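Local atomic coordinates of aspartate aminotransferase (Plasmodium falciparum, PDB entry 3K7Y), a protein that probably catalyses the reversible transfer of an amino group from L-aspartate to 2-oxoglutarate, giving oxaloacetate and L-glutamate, as a homodimer with pyridoxal 5'-phosphate as cofactor. Residues L179-Y184 with V189-K194; T334-K337 with N342-W345; E61-K66 with T293-C298. All coordinates share one frame; numbering follows the deposited sequence.

Interaction 1. Residues L179-Y184 with V189-K194; sequences LQISCY and VNIEEK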
loop_
_atom_site.group_PDB
_atom_site.type_symbol
_atom_site.label_atom_id
_atom_site.label_comp_id
_atom_site.label_asym_id
_atom_site.label_seq_id
_atom_site.Cartn_x
_atom_site.Cartn_y
_atom_site.Cartn_z
ATOM N N LEU A 179 5.510 20.127 -9.878
ATOM C CA LEU A 179 6.613 20.972 -9.480
ATOM C C LEU A 179 7.249 20.452 -8.219
ATOM O O LEU A 179 6.556 20.097 -7.235
ATOM C CB LEU A 179 6.164 22.415 -9.260
ATOM C CG LEU A 179 5.801 23.216 -10.506
ATOM C CD1 LEU A 179 5.247 24.577 -10.139
ATOM C CD2 LEU A 179 6.987 23.361 -11.474
ATOM N N GLN A 180 8.575 20.401 -8.273
ATOM C CA GLN A 180 9.414 20.243 -7.098
ATOM C C GLN A 180 10.019 21.614 -6.869
ATOM O O GLN A 180 10.860 22.071 -7.653
ATOM C CB GLN A 180 10.531 19.233 -7.344
ATOM C CG GLN A 180 10.102 17.853 -7.676
ATOM C CD GLN A 180 11.284 16.909 -7.725
ATOM O OE1 GLN A 180 11.608 16.350 -8.777
ATOM N NE2 GLN A 180 11.944 16.724 -6.578
ATOM N N ILE A 181 9.574 22.269 -5.808
ATOM C CA ILE A 181 9.936 23.649 -5.553
ATOM C C ILE A 181 11.146 23.773 -4.650
ATOM O O ILE A 181 11.744 24.846 -4.553
ATOM C CB ILE A 181 8.794 24.375 -4.888
ATOM C CG1 ILE A 181 8.472 23.726 -3.545
ATOM C CG2 ILE A 181 7.593 24.383 -5.806
ATOM C CD1 ILE A 181 7.349 24.364 -2.839
ATOM N N SER A 182 11.498 22.679 -3.983
ATOM C CA SER A 182 12.570 22.681 -3.005
ATOM C C SER A 182 13.198 21.303 -2.980
ATOM O O SER A 182 12.537 20.324 -3.286
ATOM C CB SER A 182 12.016 23.061 -1.628
ATOM O OG SER A 182 13.038 23.116 -0.647
ATOM N N CYS A 183 14.483 21.252 -2.641
ATOM C CA CYS A 183 15.263 20.008 -2.572
ATOM C C CYS A 183 15.183 19.118 -3.809
ATOM O O CYS A 183 15.237 17.892 -3.704
ATOM C CB CYS A 183 14.892 19.224 -1.319
ATOM S SG CYS A 183 15.231 20.178 0.148
ATOM N N TYR A 184 15.083 19.754 -4.973
ATOM C CA TYR A 184 14.848 19.084 -6.241
ATOM C C TYR A 184 15.627 17.785 -6.377
ATOM O O TYR A 184 16.822 17.725 -6.084
ATOM C CB TYR A 184 15.214 20.021 -7.384
ATOM C CG TYR A 184 14.565 19.677 -8.696
ATOM C CD1 TYR A 184 14.961 18.555 -9.429
ATOM C CD2 TYR A 184 13.553 20.483 -9.224
ATOM C CE1 TYR A 184 14.359 18.243 -10.657
ATOM C CE2 TYR A 184 12.942 20.180 -10.467
ATOM C CZ TYR A 184 13.355 19.063 -11.173
ATOM O OH TYR A 184 12.756 18.769 -12.383
ATOM N N VAL A 189 18.268 21.980 -6.559
ATOM C CA VAL A 189 18.207 23.429 -6.722
ATOM C C VAL A 189 16.780 23.874 -6.394
ATOM O O VAL A 189 15.849 23.416 -7.041
ATOM C CB VAL A 189 18.547 23.818 -8.206
ATOM C CG1 VAL A 189 18.431 25.294 -8.427
ATOM C CG2 VAL A 189 19.945 23.362 -8.602
ATOM N N ASN A 190 16.603 24.733 -5.388
ATOM C CA ASN A 190 15.253 25.249 -5.036
ATOM C C ASN A 190 14.916 26.606 -5.674
ATOM O O ASN A 190 15.818 27.383 -5.991
ATOM C CB ASN A 190 14.964 25.246 -3.510
ATOM C CG ASN A 190 16.229 25.182 -2.638
ATOM O OD1 ASN A 190 17.252 24.623 -3.033
ATOM N ND2 ASN A 190 16.145 25.739 -1.431
ATOM N N ILE A 191 13.624 26.872 -5.875
ATOM C CA ILE A 191 13.143 28.126 -6.494
ATOM C C ILE A 191 13.272 29.325 -5.538
ATOM O O ILE A 191 12.629 29.334 -4.489
ATOM C CB ILE A 191 11.653 27.989 -6.945
ATOM C CG1 ILE A 191 11.506 26.892 -8.003
ATOM C CG2 ILE A 191 11.096 29.326 -7.473
ATOM C CD1 ILE A 191 10.099 26.373 -8.183
ATOM N N GLU A 192 14.084 30.323 -5.896
ATOM C CA GLU A 192 14.278 31.529 -5.060
ATOM C C GLU A 192 12.994 32.378 -4.925
ATOM O O GLU A 192 12.234 32.518 -5.891
ATOM C CB GLU A 192 15.393 32.401 -5.644
ATOM C CG GLU A 192 16.707 31.679 -5.915
ATOM C CD GLU A 192 17.635 32.460 -6.847
ATOM O OE1 GLU A 192 17.139 33.246 -7.690
ATOM O OE2 GLU A 192 18.867 32.272 -6.740
ATOM N N GLU A 193 12.757 32.967 -3.754
ATOM C CA GLU A 193 11.540 33.772 -3.576
ATOM C C GLU A 193 11.450 34.910 -4.580
ATOM O O GLU A 193 10.344 35.350 -4.905
ATOM C CB GLU A 193 11.414 34.371 -2.171
ATOM C CG GLU A 193 11.944 33.527 -1.036
ATOM C CD GLU A 193 11.727 34.182 0.322
ATOM O OE1 GLU A 193 10.982 35.200 0.407
ATOM O OE2 GLU A 193 12.303 33.663 1.308
ATOM N N LYS A 194 12.603 35.396 -5.049
ATOM C CA LYS A 194 12.643 36.467 -6.052
ATOM C C LYS A 194 11.556 36.262 -7.118
ATOM O O LYS A 194 10.982 37.237 -7.621
ATOM C CB LYS A 194 14.013 36.550 -6.746
ATOM C CG LYS A 194 15.217 36.404 -5.849
ATOM C CD LYS A 194 16.504 36.659 -6.623
ATOM C CE LYS A 194 17.703 36.716 -5.666
ATOM N NZ LYS A 194 18.984 36.910 -6.392
#
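The chain doubles back so that the CA atoms of Ser182 and Asn190 come within 4.2 Å, and one backbone bond ties the two passes, Ile191 N to Ile181 O at 3.1 Å, close to straight with an N-H...O angle of 166°. Beside this bond the two isoleucines meet at about a right angle. CD1 of Ile191 lies 3.8 Å from Ile181 CA, with the CG2 branch of Ile181 next to it at 4.0 Å. Ile181 has CG1 between its own N and C (chi1 61°), which puts CG2 beside the backbone N, facing Ile191, while the longer branch leads away; the side chain also packs on Leu230 and on Phe212 of the neighbouring strand. This is the turn at the C-terminal end of strand 176-179, where the beta-alpha-beta unit of the large domain's mainly parallel sheet leaves the sheet for helix 193-206 before returning as strand 209-214. In aminotransferases of this class such strand ends face the cofactor, and here Gln180 touches the pyridoxal phosphate while Asn185, between the two segments, also binds it. On the far side of the bond, Asn190 lays its CB against the other pass, 3.4 Å from Ile181 O and 3.5 Å from Ser182 CA. Its side chain also touches His221 and Arg352. Tyr184 meets the second segment with its CB, 3.5 Å from Val189 O. With CG anti to N (chi1 -158°), its ring runs off toward Phe151, and OH hydrogen-bonds Pro130 O and Thr128 OG1.

Interaction 2. Residues T334-K337 with N342-W345; sequences TYQK and NYDW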
loop_
_atom_site.group_PDB
_atom_site.type_symbol
_atom_site.label_atom_id
_atom_site.label_comp_id
_atom_site.label_asym_id
_atom_site.label_seq_id
_atom_site.Cartn_x
_atom_site.Cartn_y
_atom_site.Cartn_z
ATOM N N THR A 334 40.867 21.469 -3.967
ATOM C CA THR A 334 42.233 21.121 -3.567
ATOM C C THR A 334 42.814 20.013 -4.432
ATOM O O THR A 334 43.654 20.283 -5.278
ATOM C CB THR A 334 42.336 20.739 -2.073
ATOM O OG1 THR A 334 42.017 21.882 -1.274
ATOM C CG2 THR A 334 43.747 20.270 -1.721
ATOM N N TYR A 335 42.370 18.773 -4.241
ATOM C CA TYR A 335 42.980 17.631 -4.941
ATOM C C TYR A 335 43.121 17.861 -6.422
ATOM O O TYR A 335 44.093 17.429 -7.040
ATOM C CB TYR A 335 42.194 16.357 -4.696
ATOM C CG TYR A 335 42.485 15.818 -3.343
ATOM C CD1 TYR A 335 43.465 14.849 -3.157
ATOM C CD2 TYR A 335 41.824 16.318 -2.231
ATOM C CE1 TYR A 335 43.758 14.370 -1.889
ATOM C CE2 TYR A 335 42.105 15.853 -0.967
ATOM C CZ TYR A 335 43.069 14.880 -0.800
ATOM O OH TYR A 335 43.323 14.421 0.461
ATOM N N GLN A 336 42.125 18.544 -6.971
ATOM C CA GLN A 336 42.168 19.105 -8.305
ATOM C C GLN A 336 43.563 19.599 -8.732
ATOM O O GLN A 336 44.000 19.291 -9.837
ATOM C CB GLN A 336 41.175 20.255 -8.367
ATOM C CG GLN A 336 40.770 20.621 -9.757
ATOM C CD GLN A 336 40.026 21.921 -9.828
ATOM O OE1 GLN A 336 39.028 22.016 -10.535
ATOM N NE2 GLN A 336 40.507 22.940 -9.110
ATOM N N LYS A 337 44.236 20.355 -7.851
ATOM C CA LYS A 337 45.585 20.910 -8.073
ATOM C C LYS A 337 46.652 19.857 -8.383
ATOM O O LYS A 337 47.556 20.093 -9.192
ATOM C CB LYS A 337 46.069 21.671 -6.832
ATOM C CG LYS A 337 45.388 22.986 -6.499
ATOM C CD LYS A 337 45.943 23.521 -5.170
ATOM C CE LYS A 337 44.874 24.211 -4.320
ATOM N NZ LYS A 337 45.175 24.064 -2.863
ATOM N N ASN A 342 41.135 22.354 -13.836
ATOM C CA ASN A 342 40.734 23.773 -13.850
ATOM C C ASN A 342 39.218 24.003 -13.821
ATOM O O ASN A 342 38.701 24.861 -14.548
ATOM C CB ASN A 342 41.321 24.449 -15.098
ATOM C CG ASN A 342 41.023 23.663 -16.399
ATOM O OD1 ASN A 342 41.046 22.411 -16.422
ATOM N ND2 ASN A 342 40.753 24.403 -17.487
ATOM N N TYR A 343 38.521 23.237 -12.978
ATOM C CA TYR A 343 37.056 23.287 -12.865
ATOM C C TYR A 343 36.583 24.201 -11.741
ATOM O O TYR A 343 37.164 24.224 -10.664
ATOM C CB TYR A 343 36.494 21.890 -12.596
ATOM C CG TYR A 343 36.723 20.887 -13.695
ATOM C CD1 TYR A 343 35.952 20.908 -14.867
ATOM C CD2 TYR A 343 37.696 19.892 -13.560
ATOM C CE1 TYR A 343 36.158 19.971 -15.887
ATOM C CE2 TYR A 343 37.907 18.945 -14.572
ATOM C CZ TYR A 343 37.134 18.995 -15.730
ATOM O OH TYR A 343 37.348 18.072 -16.725
ATOM N N ASP A 344 35.508 24.937 -11.975
ATOM C CA ASP A 344 34.930 25.731 -10.901
ATOM C C ASP A 344 33.957 24.874 -10.075
ATOM O O ASP A 344 32.824 24.600 -10.501
ATOM C CB ASP A 344 34.257 27.007 -11.439
ATOM C CG ASP A 344 33.835 27.964 -10.331
ATOM O OD1 ASP A 344 34.185 27.714 -9.157
ATOM O OD2 ASP A 344 33.153 28.966 -10.634
ATOM N N TRP A 345 34.415 24.451 -8.896
ATOM C CA TRP A 345 33.593 23.640 -8.007
ATOM C C TRP A 345 32.712 24.478 -7.088
ATOM O O TRP A 345 31.904 23.923 -6.341
ATOM C CB TRP A 345 34.458 22.706 -7.164
ATOM C CG TRP A 345 35.226 21.715 -7.967
ATOM C CD1 TRP A 345 36.571 21.739 -8.227
ATOM C CD2 TRP A 345 34.712 20.542 -8.621
ATOM N NE1 TRP A 345 36.926 20.658 -8.998
ATOM C CE2 TRP A 345 35.806 19.908 -9.257
ATOM C CE3 TRP A 345 33.434 19.966 -8.735
ATOM C CZ2 TRP A 345 35.662 18.723 -9.997
ATOM C CZ3 TRP A 345 33.292 18.789 -9.469
ATOM C CH2 TRP A 345 34.403 18.182 -10.093
#
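Gln336, just beyond helix 304-335, has its CA 7.4 Å from that of Asn342, so the backbones stay apart and a side chain spans the gap. The contact closes the short loop after the long helix that, as in other aspartate aminotransferases, runs out into the small domain, and it lies away from the cofactor. Gln336 holds CG anti to N (chi1 -160°) and continues extended, which carries its amide across to the segment 342-345. There OE1 accepts from Tyr343 N at 2.8 Å. The bond is bent, and the donor stands 44° out of the carbonyl plane. NE2, at the other corner of the amide, makes a weak hydrogen bond back to Glu333 O. The indole of Trp345 comes up on the same amide obliquely, its plane turned 46° from it, with Gln336 CG at the ring edge and in its plane. Phe329 and Leu332 of helix 304-335 and Leu402 of helix 390-403 also pack on this indole, and Leu402 touches Tyr343 as well. The CB of Tyr343 lies 3.3 Å from Gln336 OE1, which sits at the edge of the tyrosine ring, near its plane.

Interaction 3. Residues E61-K66 with T293-C298; sequences ENYKEK and TNRILC
Arg295 and Tyr63 both carry CG anti to the carbonyl carbon (chi1 -66° and -62°), and the arginine then runs extended from CG to NE, so that it slides along the tyrosine ring in the opposite direction. The guanidinium lies flat on the ring, planes 9° apart and centres 4.2 Å from each other, in a cation-pi stack. It is shifted toward the CB side: NE stands over the ring face, 3.4 Å from Tyr63 CD1, and NH1 passes on to Tyr63 CB at the same 3.4 Å. The aliphatic part of the arginine lies over the centre and the CD2-CE2 side of the same face. Its CD sits 3.7 Å from the ring centroid in a CH-pi contact, and CB and CG approach CE2 near the phenol end. Asn62 CB touches the opposite face, close to the rim.

What fixes the turn of the guanidinium about its axis is the backbone carbonyl of Glu65. Arg295 meets it end-on, NH1 and NH2 both donating to Glu65 O, each at 2.8 Å, with the oxygen close to the guanidinium plane. One oxygen thus accepts two bent bonds, while the flat face stays against Tyr63; the positive charge probably polarises this carbonyl. Lys66 crosses nearby, its CG 4.2 Å from Arg295 NH1, but its NZ goes to a salt bridge with Asp56 of the second subunit.

The contact pins the segment leaving helix 50-62 to the side of helix 291-302 at the dimer interface, shortly before Tyr68, which binds a pyridoxal phosphate other than its own chain's, consistent with active sites shared across the dimer. Arg295 also packs on Val59 of helix 50-62 and Pro67; further along its helix, Leu297 and Cys298 rest on helix 75-86.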
loop_
_atom_site.group_PDB
_atom_site.type_symbol
_atom_site.label_atom_id
_atom_site.label_comp_id
_atom_site.label_asym_id
_atom_site.label_seq_id
_atom_site.Cartn_x
_atom_site.Cartn_y
_atom_site.Cartn_z
ATOM N N GLU A 61 1.782 1.779 23.573
ATOM C CA GLU A 61 1.348 2.014 24.946
ATOM C C GLU A 61 -0.104 2.448 25.006
ATOM O O GLU A 61 -0.795 2.187 25.991
ATOM C CB GLU A 61 2.212 3.092 25.604
ATOM C CG GLU A 61 3.033 2.623 26.801
ATOM C CD GLU A 61 3.977 1.468 26.479
ATOM O OE1 GLU A 61 3.964 0.479 27.248
ATOM O OE2 GLU A 61 4.724 1.545 25.472
ATOM N N ASN A 62 -0.558 3.112 23.950
ATOM C CA ASN A 62 -1.846 3.785 23.968
ATOM C C ASN A 62 -2.901 3.067 23.153
ATOM O O ASN A 62 -4.072 3.470 23.119
ATOM C CB ASN A 62 -1.668 5.217 23.477
ATOM C CG ASN A 62 -0.784 6.032 24.398
ATOM O OD1 ASN A 62 0.306 5.598 24.782
ATOM N ND2 ASN A 62 -1.261 7.214 24.781
ATOM N N TYR A 63 -2.475 1.982 22.519
ATOM C CA TYR A 63 -3.277 1.318 21.518
ATOM C C TYR A 63 -3.148 -0.192 21.633
ATOM O O TYR A 63 -2.035 -0.721 21.686
ATOM C CB TYR A 63 -2.806 1.755 20.139
ATOM C CG TYR A 63 -2.938 3.240 19.825
ATOM C CD1 TYR A 63 -4.195 3.846 19.714
ATOM C CD2 TYR A 63 -1.806 4.028 19.587
ATOM C CE1 TYR A 63 -4.317 5.195 19.395
ATOM C CE2 TYR A 63 -1.919 5.379 19.272
ATOM C CZ TYR A 63 -3.176 5.951 19.177
ATOM O OH TYR A 63 -3.296 7.280 18.859
ATOM N N LYS A 64 -4.283 -0.885 21.656
ATOM C CA LYS A 64 -4.287 -2.342 21.737
ATOM C C LYS A 64 -5.079 -2.993 20.597
ATOM O O LYS A 64 -4.721 -4.064 20.101
ATOM C CB LYS A 64 -4.758 -2.827 23.124
ATOM C CG LYS A 64 -6.008 -2.129 23.707
ATOM C CD LYS A 64 -5.662 -0.900 24.589
ATOM C CE LYS A 64 -6.821 0.115 24.633
ATOM N NZ LYS A 64 -7.204 0.652 23.265
ATOM N N GLU A 65 -6.152 -2.334 20.179
ATOM C CA GLU A 65 -6.932 -2.756 19.016
ATOM C C GLU A 65 -6.302 -2.288 17.703
ATOM O O GLU A 65 -5.644 -1.246 17.667
ATOM C CB GLU A 65 -8.315 -2.152 19.109
ATOM C CG GLU A 65 -9.298 -2.944 19.909
ATOM C CD GLU A 65 -10.711 -2.403 19.742
ATOM O OE1 GLU A 65 -10.929 -1.528 18.864
ATOM O OE2 GLU A 65 -11.608 -2.855 20.491
ATOM N N LYS A 66 -6.520 -3.042 16.624
ATOM C CA LYS A 66 -6.033 -2.649 15.289
ATOM C C LYS A 66 -7.118 -2.688 14.199
ATOM O O LYS A 66 -7.173 -3.627 13.420
ATOM C CB LYS A 66 -4.834 -3.504 14.889
ATOM C CG LYS A 66 -3.677 -3.412 15.860
ATOM C CD LYS A 66 -2.546 -4.362 15.496
ATOM C CE LYS A 66 -1.638 -4.620 16.698
ATOM N NZ LYS A 66 -0.452 -5.466 16.366
ATOM N N THR A 293 1.373 3.071 11.031
ATOM C CA THR A 293 2.122 4.226 10.581
ATOM C C THR A 293 1.261 5.468 10.735
ATOM O O THR A 293 1.770 6.553 10.921
ATOM C CB THR A 293 2.770 4.032 9.177
ATOM O OG1 THR A 293 1.765 3.970 8.169
ATOM C CG2 THR A 293 3.556 2.725 9.131
ATOM N N ASN A 294 -0.053 5.294 10.734
ATOM C CA ASN A 294 -0.938 6.405 11.047
ATOM C C ASN A 294 -0.745 6.863 12.471
ATOM O O ASN A 294 -0.518 8.039 12.718
ATOM C CB ASN A 294 -2.398 6.026 10.840
ATOM C CG ASN A 294 -3.345 7.138 11.239
ATOM O OD1 ASN A 294 -3.363 7.568 12.394
ATOM N ND2 ASN A 294 -4.146 7.608 10.284
ATOM N N ARG A 295 -0.852 5.922 13.401
ATOM C CA ARG A 295 -0.628 6.183 14.829
ATOM C C ARG A 295 0.759 6.787 15.151
ATOM O O ARG A 295 0.829 7.814 15.823
ATOM C CB ARG A 295 -0.888 4.918 15.657
ATOM C CG ARG A 295 -2.354 4.454 15.643
ATOM C CD ARG A 295 -2.535 3.038 16.205
ATOM N NE ARG A 295 -3.935 2.769 16.542
ATOM C CZ ARG A 295 -4.409 1.599 16.969
ATOM N NH1 ARG A 295 -3.609 0.553 17.113
ATOM N NH2 ARG A 295 -5.701 1.473 17.252
ATOM N N ILE A 296 1.852 6.189 14.664
ATOM C CA ILE A 296 3.206 6.746 14.893
ATOM C C ILE A 296 3.258 8.229 14.576
ATOM O O ILE A 296 3.860 8.998 15.316
ATOM C CB ILE A 296 4.302 6.071 14.023
ATOM C CG1 ILE A 296 4.166 4.541 14.031
ATOM C CG2 ILE A 296 5.712 6.513 14.453
ATOM C CD1 ILE A 296 4.231 3.886 15.424
ATOM N N LEU A 297 2.624 8.620 13.472
ATOM C CA LEU A 297 2.654 9.998 12.997
ATOM C C LEU A 297 1.875 10.973 13.876
ATOM O O LEU A 297 2.403 12.004 14.299
ATOM C CB LEU A 297 2.161 10.068 11.557
ATOM C CG LEU A 297 3.071 10.979 10.738
ATOM C CD1 LEU A 297 3.358 10.361 9.375
ATOM C CD2 LEU A 297 2.534 12.412 10.646
ATOM N N CYS A 298 0.615 10.649 14.139
ATOM C CA CYS A 298 -0.203 11.428 15.066
ATOM C C CYS A 298 0.474 11.651 16.421
ATOM O O CYS A 298 0.513 12.777 16.904
ATOM C CB CYS A 298 -1.551 10.755 15.261
ATOM S SG CYS A 298 -2.421 10.586 13.737
#

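Overall arrangement
Interaction 1 is the buried one, at the C-terminal end of an inner strand, beside the cofactor; interactions 2 and 3 are only partly buried and lie on opposite sides of the chain's centre, about 52 Å apart between centres. The first two are short-range loop closures, one after a strand and one after a helix, whereas interaction 3 joins segments 227 residues apart and encloses interaction 1 along the chain. The chemistry follows: a backbone bond with aliphatic packing in interaction 1, a glutamine amide in interaction 2, and an arginine against ring and carbonyl in interaction 3, next to the second subunit. Helices 291-302 and 304-335, successive in the chain, carry segments of interactions 3 and 2.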